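Local atomic coordinates of mRNA transport regulator MTR2 (Candida albicans, PDB entry 1Q42), a protein that takes part in exporting mRNA from the nucleus to the cytoplasm, working together with its partner Mex67. Residues L66-A71 / Q84-L89; G117-H122 / E174-D179; V168-D173 / E181-M186. All blocks are in the same frame, centred on the assembly; numbering follows the deposited sequence.

Contact 1. Residues L66-A71 / Q84-L89; sequences LKRSSA and QEDCKL
Two charged side chains of residues 84-89, Lys88 and Asp86, meet residues 66-71, where the chain turns a corner at Arg68 and Ser69. Among the polar contacts, Lys88 NZ donates to Leu66 O at 3.0 Å, 19° out of the carbonyl plane; Ser64 O and the carboxylate of Glu181 also hold this ammonium. The lysine reaches it with CG anti to the backbone N (chi1 177°) and the rest of the chain extended. Arg68 NH1 forms a salt bridge with Asp86 OD2 at 2.9 Å, the guanidinium and carboxylate planes standing 48° apart. Asp86 OD2 also accepts from Leu89 N at 3.0 Å, so one oxygen both caps the helix and meets the arginine.

The lysine's methylenes make the van der Waals contacts: CD lies over a face of the Arg68 guanidinium, 3.4 Å from NH2, and CB of Leu66 is 3.9 Å from the same CD. Water 1, accepting from Cys87 N at 2.9 Å, gives a weak bond to Arg68 O.

The corner itself is a type I beta turn, with Ser70 N and Ser70 OG both donating to Lys67 O. In this NTF2-like fold the arrangement joins helix 87-96, N-capped by Asp86, to the turn leading into strand 70-74.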
loop_
_atom_site.group_PDB
_atom_site.type_symbol
_atom_site.label_atom_id
_atom_site.label_comp_id
_atom_site.label_asym_id
_atom_site.label_seq_id
_atom_site.Cartn_x
_atom_site.Cartn_y
_atom_site.Cartn_z
ATOM N N LEU A 66 2.500 -7.568 -1.177
ATOM C CA LEU A 66 3.277 -7.526 -2.406
ATOM C C LEU A 66 4.229 -8.701 -2.471
ATOM O O LEU A 66 4.800 -9.093 -1.464
ATOM C CB LEU A 66 4.078 -6.234 -2.487
ATOM C CG LEU A 66 3.290 -4.951 -2.705
ATOM C CD1 LEU A 66 4.185 -3.743 -2.385
ATOM C CD2 LEU A 66 2.774 -4.872 -4.141
ATOM N N LYS A 67 4.387 -9.266 -3.663
ATOM C CA LYS A 67 5.447 -10.233 -3.917
ATOM C C LYS A 67 6.791 -9.514 -4.014
ATOM O O LYS A 67 6.876 -8.382 -4.482
ATOM C CB LYS A 67 5.167 -11.010 -5.213
ATOM C CG LYS A 67 4.015 -11.971 -5.088
ATOM C CD LYS A 67 3.912 -12.899 -6.295
ATOM C CE LYS A 67 2.670 -13.757 -6.207
ATOM N NZ LYS A 67 2.647 -14.848 -7.209
ATOM N N ARG A 68 7.851 -10.190 -3.571
ATOM C CA ARG A 68 9.198 -9.656 -3.666
ATOM C C ARG A 68 9.518 -9.155 -5.085
ATOM O O ARG A 68 10.098 -8.078 -5.241
ATOM C CB ARG A 68 10.219 -10.717 -3.196
ATOM C CG ARG A 68 11.509 -10.136 -2.699
ATOM C CD ARG A 68 11.920 -10.483 -1.255
ATOM N NE ARG A 68 11.000 -9.984 -0.217
ATOM C CZ ARG A 68 10.899 -8.712 0.228
ATOM N NH1 ARG A 68 11.633 -7.720 -0.274
ATOM N NH2 ARG A 68 10.031 -8.434 1.192
ATOM N N SER A 69 9.075 -9.897 -6.100
ATOM C CA SER A 69 9.355 -9.577 -7.507
ATOM C C SER A 69 8.151 -8.992 -8.260
ATOM O O SER A 69 8.037 -9.124 -9.488
ATOM C CB SER A 69 9.836 -10.826 -8.234
ATOM O OG SER A 69 8.791 -11.762 -8.410
ATOM N N SER A 70 7.246 -8.364 -7.531
ATOM C CA SER A 70 6.099 -7.709 -8.161
ATOM C C SER A 70 6.554 -6.565 -9.073
ATOM O O SER A 70 7.625 -5.976 -8.857
ATOM C CB SER A 70 5.123 -7.185 -7.104
ATOM O OG SER A 70 5.794 -6.463 -6.097
ATOM N N ALA A 71 5.748 -6.274 -10.093
ATOM C CA ALA A 71 5.944 -5.114 -10.960
ATOM C C ALA A 71 5.212 -3.966 -10.284
ATOM O O ALA A 71 4.019 -4.076 -10.057
ATOM C CB ALA A 71 5.333 -5.372 -12.351
ATOM N N GLN A 84 20.901 -5.040 -5.597
ATOM C CA GLN A 84 20.766 -5.161 -4.139
ATOM C C GLN A 84 19.338 -5.113 -3.563
ATOM O O GLN A 84 19.092 -5.650 -2.477
ATOM C CB GLN A 84 21.604 -4.062 -3.465
ATOM C CG GLN A 84 21.896 -4.295 -1.992
ATOM C CD GLN A 84 22.714 -5.558 -1.698
ATOM O OE1 GLN A 84 23.504 -6.035 -2.537
ATOM N NE2 GLN A 84 22.526 -6.096 -0.495
ATOM N N GLU A 85 18.403 -4.475 -4.263
ATOM C CA GLU A 85 17.056 -4.253 -3.721
ATOM C C GLU A 85 15.975 -4.577 -4.740
ATOM O O GLU A 85 15.931 -3.996 -5.821
ATOM C CB GLU A 85 16.881 -2.798 -3.265
ATOM C CG GLU A 85 17.966 -2.298 -2.342
ATOM C CD GLU A 85 17.634 -0.940 -1.768
ATOM O OE1 GLU A 85 17.137 -0.084 -2.540
ATOM O OE2 GLU A 85 17.847 -0.743 -0.558
ATOM N N ASP A 86 15.098 -5.509 -4.395
ATOM C CA ASP A 86 13.988 -5.853 -5.282
ATOM C C ASP A 86 12.922 -4.782 -5.206
ATOM O O ASP A 86 12.995 -3.851 -4.395
ATOM C CB ASP A 86 13.384 -7.231 -4.960
ATOM C CG ASP A 86 12.965 -7.374 -3.507
ATOM O OD1 ASP A 86 13.386 -8.365 -2.889
ATOM O OD2 ASP A 86 12.216 -6.590 -2.882
ATOM N N CYS A 87 11.922 -4.916 -6.061
ATOM C CA CYS A 87 10.933 -3.864 -6.200
ATOM C C CYS A 87 10.112 -3.658 -4.946
ATOM O O CYS A 87 9.763 -2.533 -4.641
ATOM C CB CYS A 87 10.029 -4.159 -7.388
ATOM S SG CYS A 87 10.930 -3.904 -8.943
ATOM N N LYS A 88 9.775 -4.736 -4.241
ATOM C CA LYS A 88 8.980 -4.596 -3.016
ATOM C C LYS A 88 9.729 -3.743 -2.003
ATOM O O LYS A 88 9.166 -2.831 -1.376
ATOM C CB LYS A 88 8.693 -5.963 -2.404
ATOM C CG LYS A 88 7.935 -5.895 -1.092
ATOM C CD LYS A 88 7.420 -7.258 -0.691
ATOM C CE LYS A 88 6.610 -7.201 0.607
ATOM N NZ LYS A 88 6.237 -8.572 1.073
ATOM N N LEU A 89 11.009 -4.034 -1.848
ATOM C CA LEU A 89 11.838 -3.304 -0.875
ATOM C C LEU A 89 11.968 -1.846 -1.238
ATOM O O LEU A 89 11.825 -0.974 -0.385
ATOM C CB LEU A 89 13.223 -3.946 -0.766
ATOM C CG LEU A 89 14.247 -3.299 0.170
ATOM C CD1 LEU A 89 13.652 -3.038 1.556
ATOM C CD2 LEU A 89 15.484 -4.187 0.275
HETATM O O HOH W 1 12.028 -7.134 -7.951
#

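Contact 2. Residues G117-H122 / E174-D179; sequences GTFVVH and ENVMQD
The start of strand 118-129 meets the loop that follows strand 164-173, where one of these neighbouring antiparallel strands of the NTF2-like sheet begins and the other ends. Gly117 and Phe119 on one side touch Glu174 and Val176 on the other, and a single direct hydrogen bond joins the two segments. Glu174 N donates to Gly117 O at 3.1 Å, with an N-H...acceptor angle of 147°. The donor stands above the carbonyl plane, 37° out of it, and therefore does not lie on a lone pair. Gly117 has a positive phi, a backbone shape that suits glycine, just before the chain enters the strand.

Beside this bond the side chain of Glu174 runs back along the glycine. Its CG is 3.6 Å from Gly117 O, and the chain continues extended until CD lies 3.9 Å from Gly117 CA. Here the glutamate makes its contact through its methylene groups and carboxylate carbon.

The apolar part is carried by Phe119. With its CG between the backbone N and the carbonyl carbon (chi1 60°), the ring swings toward the loop and presents its edge. Val176 CG2 meets CZ near the ring plane at 3.3 Å, a close approach, while Glu174 O lies near the same plane, 3.7 Å from CE2. The ring and the valine side chain cross at about a right angle. Leu29 of helix 29-40 also touches Phe119, and Phe32 of that helix touches Val176, joining both residues to the helix packed on the sheet.

Within the loop, Gln178 NE2 donates to Asn175 O at 2.9 Å, spanning Val176 and Met177. Asn175 is itself the centre of an inverse gamma turn. The whole is a strand-end contact in which an aromatic edge and an irregular loop meet against helix 29-40 of an NTF2-like fold.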
loop_
_atom_site.group_PDB
_atom_site.type_symbol
_atom_site.label_atom_id
_atom_site.label_comp_id
_atom_site.label_asym_id
_atom_site.label_seq_id
_atom_site.Cartn_x
_atom_site.Cartn_y
_atom_site.Cartn_z
ATOM N N GLY A 117 -4.695 -18.115 -13.229
ATOM C CA GLY A 117 -4.661 -18.184 -11.781
ATOM C C GLY A 117 -4.511 -16.827 -11.096
ATOM O O GLY A 117 -4.096 -16.766 -9.943
ATOM N N THR A 118 -4.856 -15.745 -11.797
ATOM C CA THR A 118 -4.823 -14.399 -11.228
ATOM C C THR A 118 -6.129 -13.656 -11.484
ATOM O O THR A 118 -6.848 -13.931 -12.443
ATOM C CB THR A 118 -3.675 -13.550 -11.835
ATOM O OG1 THR A 118 -3.910 -13.323 -13.232
ATOM C CG2 THR A 118 -2.329 -14.269 -11.784
ATOM N N PHE A 119 -6.428 -12.680 -10.642
ATOM C CA PHE A 119 -7.430 -11.704 -11.021
ATOM C C PHE A 119 -6.846 -10.299 -11.095
ATOM O O PHE A 119 -5.840 -9.987 -10.457
ATOM C CB PHE A 119 -8.676 -11.770 -10.136
ATOM C CG PHE A 119 -8.422 -11.526 -8.697
ATOM C CD1 PHE A 119 -8.629 -10.278 -8.157
ATOM C CD2 PHE A 119 -7.992 -12.547 -7.870
ATOM C CE1 PHE A 119 -8.387 -10.047 -6.802
ATOM C CE2 PHE A 119 -7.746 -12.310 -6.528
ATOM C CZ PHE A 119 -7.954 -11.056 -6.001
ATOM N N VAL A 120 -7.462 -9.491 -11.950
ATOM C CA VAL A 120 -7.192 -8.055 -12.036
ATOM C C VAL A 120 -8.232 -7.316 -11.206
ATOM O O VAL A 120 -9.421 -7.550 -11.350
ATOM C CB VAL A 120 -7.349 -7.554 -13.465
ATOM C CG1 VAL A 120 -7.298 -6.012 -13.516
ATOM C CG2 VAL A 120 -6.303 -8.143 -14.338
ATOM N N VAL A 121 -7.793 -6.379 -10.382
ATOM C CA VAL A 121 -8.710 -5.551 -9.596
ATOM C C VAL A 121 -8.366 -4.092 -9.808
ATOM O O VAL A 121 -7.209 -3.704 -9.661
ATOM C CB VAL A 121 -8.560 -5.800 -8.083
ATOM C CG1 VAL A 121 -9.577 -4.957 -7.301
ATOM C CG2 VAL A 121 -8.723 -7.212 -7.776
ATOM N N HIS A 122 -9.370 -3.285 -10.135
ATOM C CA HIS A 122 -9.222 -1.844 -10.160
ATOM C C HIS A 122 -9.995 -1.270 -8.987
ATOM O O HIS A 122 -11.132 -1.656 -8.742
ATOM C CB HIS A 122 -9.779 -1.285 -11.470
ATOM C CG HIS A 122 -9.938 0.199 -11.457
ATOM N ND1 HIS A 122 -11.113 0.819 -11.078
ATOM C CD2 HIS A 122 -9.058 1.190 -11.727
ATOM C CE1 HIS A 122 -10.950 2.130 -11.129
ATOM N NE2 HIS A 122 -9.720 2.380 -11.547
ATOM N N GLU A 174 -5.134 -15.832 -7.207
ATOM C CA GLU A 174 -6.531 -16.198 -6.907
ATOM C C GLU A 174 -6.911 -16.236 -5.424
ATOM O O GLU A 174 -7.975 -15.740 -5.030
ATOM C CB GLU A 174 -6.824 -17.592 -7.471
ATOM C CG GLU A 174 -7.411 -17.608 -8.867
ATOM C CD GLU A 174 -7.639 -19.022 -9.363
ATOM O OE1 GLU A 174 -7.066 -19.963 -8.760
ATOM O OE2 GLU A 174 -8.391 -19.196 -10.350
ATOM N N ASN A 175 -6.067 -16.871 -4.619
ATOM C CA ASN A 175 -6.375 -17.102 -3.210
ATOM C C ASN A 175 -6.051 -15.868 -2.386
ATOM O O ASN A 175 -4.949 -15.723 -1.854
ATOM C CB ASN A 175 -5.640 -18.339 -2.696
ATOM C CG ASN A 175 -6.132 -19.617 -3.359
ATOM O OD1 ASN A 175 -5.337 -20.472 -3.763
ATOM N ND2 ASN A 175 -7.449 -19.748 -3.483
ATOM N N VAL A 176 -7.045 -14.991 -2.287
ATOM C CA VAL A 176 -6.863 -13.634 -1.793
ATOM C C VAL A 176 -7.099 -13.505 -0.283
ATOM O O VAL A 176 -6.841 -12.447 0.297
ATOM C CB VAL A 176 -7.776 -12.654 -2.588
ATOM C CG1 VAL A 176 -9.147 -12.457 -1.913
ATOM C CG2 VAL A 176 -7.071 -11.337 -2.799
ATOM N N MET A 177 -7.582 -14.576 0.343
ATOM C CA MET A 177 -7.789 -14.618 1.789
ATOM C C MET A 177 -6.610 -15.381 2.418
ATOM O O MET A 177 -6.796 -16.299 3.223
ATOM C CB MET A 177 -9.150 -15.281 2.107
ATOM C CG MET A 177 -9.950 -14.615 3.244
ATOM S SD MET A 177 -11.417 -13.678 2.688
ATOM C CE MET A 177 -10.685 -12.067 2.285
ATOM N N GLN A 178 -5.394 -14.984 2.041
ATOM C CA GLN A 178 -4.183 -15.723 2.404
ATOM C C GLN A 178 -3.200 -14.928 3.261
ATOM O O GLN A 178 -2.498 -15.511 4.088
ATOM C CB GLN A 178 -3.476 -16.221 1.142
ATOM C CG GLN A 178 -4.001 -17.555 0.640
ATOM C CD GLN A 178 -3.040 -18.240 -0.311
ATOM O OE1 GLN A 178 -2.611 -19.365 -0.057
ATOM N NE2 GLN A 178 -2.697 -17.565 -1.404
ATOM N N ASP A 179 -3.129 -13.615 3.041
ATOM C CA ASP A 179 -2.286 -12.713 3.839
ATOM C C ASP A 179 -0.776 -12.787 3.537
ATOM O O ASP A 179 0.003 -12.030 4.126
ATOM C CB ASP A 179 -2.549 -12.896 5.351
ATOM C CG ASP A 179 -3.396 -11.779 5.935
ATOM O OD1 ASP A 179 -2.964 -10.607 5.854
ATOM O OD2 ASP A 179 -4.505 -11.977 6.492
#

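Contact 3. Residues V168-D173 / E181-M186; sequences VNLVVD and EIINSM
A classic beta bulge interrupts the antiparallel hairpin of strands 164-173 and 183-192, where two successive residues, Asn184 and Ser185, lie opposite the single Val171. Val171 O accepts from both: Asn184 N approaches at 2.8 Å, nearly along the C=O axis, and Ser185 N at 3.3 Å, on a lone pair. Val171 N returns a bond to Ser185 O. Beyond the bulge the register has shifted by one residue, and Asp173 N donates to Ile182 O at 2.9 Å with an almost straight angle of 172°.

Leu170, Val172, Ile183 and Met186 point to one face of the sheet. Leu170 and Met186 lie side by side, CD2 of the leucine 3.8 Å from CG of the methionine. Val172 CG1, anti to its backbone N (chi1 -169°), meets Ile182 CD1 at 3.7 Å. Phe32 and Phe36 of helix 29-40 pack against this apolar face.

Val171 and Ser185 occupy the other face, Val171 CG2 lying 3.1 Å from Ser185 OG. Water 2 donates to Asn169 O at 2.8 Å and also hydrogen-bonds to that hydroxyl, linking the strands. Asp173 has its main polar partner in Lys67, which forms a salt bridge with OD2.

The chemistry thus divides by face, apolar against the helix and partly polar on the reverse, while the Val171 carbonyl, serving two successive backbone N-H groups, accommodates the extra residue and lets pairing continue on both sides of the bulge.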
loop_
_atom_site.group_PDB
_atom_site.type_symbol
_atom_site.label_atom_id
_atom_site.label_comp_id
_atom_site.label_asym_id
_atom_site.label_seq_id
_atom_site.Cartn_x
_atom_site.Cartn_y
_atom_site.Cartn_z
ATOM N N VAL A 168 -5.891 2.520 -8.174
ATOM C CA VAL A 168 -4.930 1.450 -8.032
ATOM C C VAL A 168 -5.386 0.284 -8.907
ATOM O O VAL A 168 -6.565 -0.061 -8.916
ATOM C CB VAL A 168 -4.831 0.971 -6.566
ATOM C CG1 VAL A 168 -3.855 -0.176 -6.451
ATOM C CG2 VAL A 168 -4.422 2.090 -5.656
ATOM N N ASN A 169 -4.442 -0.294 -9.644
ATOM C CA ASN A 169 -4.660 -1.509 -10.399
ATOM C C ASN A 169 -3.736 -2.598 -9.847
ATOM O O ASN A 169 -2.548 -2.406 -9.757
ATOM C CB ASN A 169 -4.362 -1.288 -11.888
ATOM C CG ASN A 169 -5.364 -0.377 -12.555
ATOM O OD1 ASN A 169 -6.560 -0.643 -12.543
ATOM N ND2 ASN A 169 -4.879 0.702 -13.138
ATOM N N LEU A 170 -4.310 -3.728 -9.454
ATOM C CA LEU A 170 -3.549 -4.861 -8.934
ATOM C C LEU A 170 -3.788 -6.085 -9.824
ATOM O O LEU A 170 -4.888 -6.265 -10.351
ATOM C CB LEU A 170 -4.044 -5.211 -7.523
ATOM C CG LEU A 170 -3.956 -4.185 -6.389
ATOM C CD1 LEU A 170 -4.454 -4.836 -5.062
ATOM C CD2 LEU A 170 -2.598 -3.590 -6.223
ATOM N N VAL A 171 -2.772 -6.910 -10.002
ATOM C CA VAL A 171 -2.950 -8.262 -10.505
ATOM C C VAL A 171 -2.512 -9.176 -9.353
ATOM O O VAL A 171 -1.374 -9.093 -8.894
ATOM C CB VAL A 171 -2.136 -8.525 -11.772
ATOM C CG1 VAL A 171 -2.423 -9.930 -12.291
ATOM C CG2 VAL A 171 -2.457 -7.480 -12.845
ATOM N N VAL A 172 -3.431 -10.006 -8.867
ATOM C CA VAL A 172 -3.255 -10.739 -7.616
ATOM C C VAL A 172 -3.545 -12.212 -7.822
ATOM O O VAL A 172 -4.429 -12.560 -8.585
ATOM C CB VAL A 172 -4.228 -10.213 -6.516
ATOM C CG1 VAL A 172 -3.864 -10.792 -5.149
ATOM C CG2 VAL A 172 -4.237 -8.690 -6.469
ATOM N N ASP A 173 -2.807 -13.079 -7.137
ATOM C CA ASP A 173 -3.084 -14.518 -7.181
ATOM C C ASP A 173 -4.498 -14.791 -6.664
ATOM O O ASP A 173 -4.976 -14.092 -5.773
ATOM C CB ASP A 173 -2.071 -15.288 -6.317
ATOM C CG ASP A 173 -0.710 -15.438 -6.977
ATOM O OD1 ASP A 173 -0.526 -14.993 -8.129
ATOM O OD2 ASP A 173 0.250 -16.001 -6.403
ATOM N N GLU A 181 2.426 -13.251 0.319
ATOM C CA GLU A 181 2.843 -12.521 -0.876
ATOM C C GLU A 181 2.056 -13.011 -2.107
ATOM O O GLU A 181 2.393 -14.032 -2.721
ATOM C CB GLU A 181 4.361 -12.644 -1.060
ATOM C CG GLU A 181 5.136 -12.074 0.131
ATOM C CD GLU A 181 6.647 -12.086 -0.047
ATOM O OE1 GLU A 181 7.299 -11.047 0.225
ATOM O OE2 GLU A 181 7.190 -13.138 -0.440
ATOM N N ILE A 182 1.014 -12.254 -2.458
ATOM C CA ILE A 182 0.086 -12.621 -3.521
ATOM C C ILE A 182 -0.070 -11.589 -4.646
ATOM O O ILE A 182 -0.560 -11.924 -5.723
ATOM C CB ILE A 182 -1.304 -12.952 -2.932
ATOM C CG1 ILE A 182 -1.844 -11.793 -2.094
ATOM C CG2 ILE A 182 -1.239 -14.248 -2.112
ATOM C CD1 ILE A 182 -3.267 -11.948 -1.705
ATOM N N ILE A 183 0.342 -10.349 -4.415
ATOM C CA ILE A 183 0.202 -9.310 -5.445
ATOM C C ILE A 183 1.367 -9.375 -6.436
ATOM O O ILE A 183 2.521 -9.192 -6.049
ATOM C CB ILE A 183 0.103 -7.909 -4.808
ATOM C CG1 ILE A 183 -1.106 -7.836 -3.858
ATOM C CG2 ILE A 183 -0.012 -6.846 -5.914
ATOM C CD1 ILE A 183 -1.185 -6.581 -2.990
ATOM N N ASN A 184 1.051 -9.669 -7.705
ATOM C CA ASN A 184 2.017 -9.745 -8.804
ATOM C C ASN A 184 2.372 -8.411 -9.419
ATOM O O ASN A 184 3.464 -8.232 -9.937
ATOM C CB ASN A 184 1.485 -10.650 -9.923
ATOM C CG ASN A 184 1.110 -12.028 -9.407
ATOM O OD1 ASN A 184 -0.078 -12.355 -9.263
ATOM N ND2 ASN A 184 2.112 -12.808 -9.065
ATOM N N SER A 185 1.434 -7.480 -9.389
ATOM C CA SER A 185 1.687 -6.136 -9.898
ATOM C C SER A 185 0.803 -5.116 -9.205
ATOM O O SER A 185 -0.328 -5.421 -8.846
ATOM C CB SER A 185 1.513 -6.068 -11.422
ATOM O OG SER A 185 0.177 -6.235 -11.831
ATOM N N MET A 186 1.358 -3.925 -8.996
ATOM C CA MET A 186 0.644 -2.797 -8.392
ATOM C C MET A 186 0.966 -1.534 -9.178
ATOM O O MET A 186 2.134 -1.207 -9.413
ATOM C CB MET A 186 1.016 -2.590 -6.920
ATOM C CG MET A 186 0.395 -1.320 -6.296
ATOM S SD MET A 186 0.789 -1.146 -4.570
ATOM C CE MET A 186 2.480 -0.663 -4.644
HETATM O O HOH W 2 -1.083 -3.661 -11.757
#

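Overall arrangement
All three contacts reach one mixed beta sheet, whose order places strands 70-74, 183-192, 164-173 and 118-129 side by side. Contact 3 pairs the two middle strands. Contact 2 lies next to it, with centres about 7 Å apart: residues 117-122 pair with 168-173 through backbone bonds (Phe119 with Val172, Val121 with Leu170), and 174-179 continues straight on from 168-173. Along the chain the segments of these two alternate. Contact 1 closes before either opens. It sits on the other flank, its centre about 12 Å from contact 3 and about 18 Å from contact 2, tied to contact 3 by two lysine-carboxylate salt bridges. Together they connect helix 87-96, the sheet and its end loops into a single NTF2-like domain.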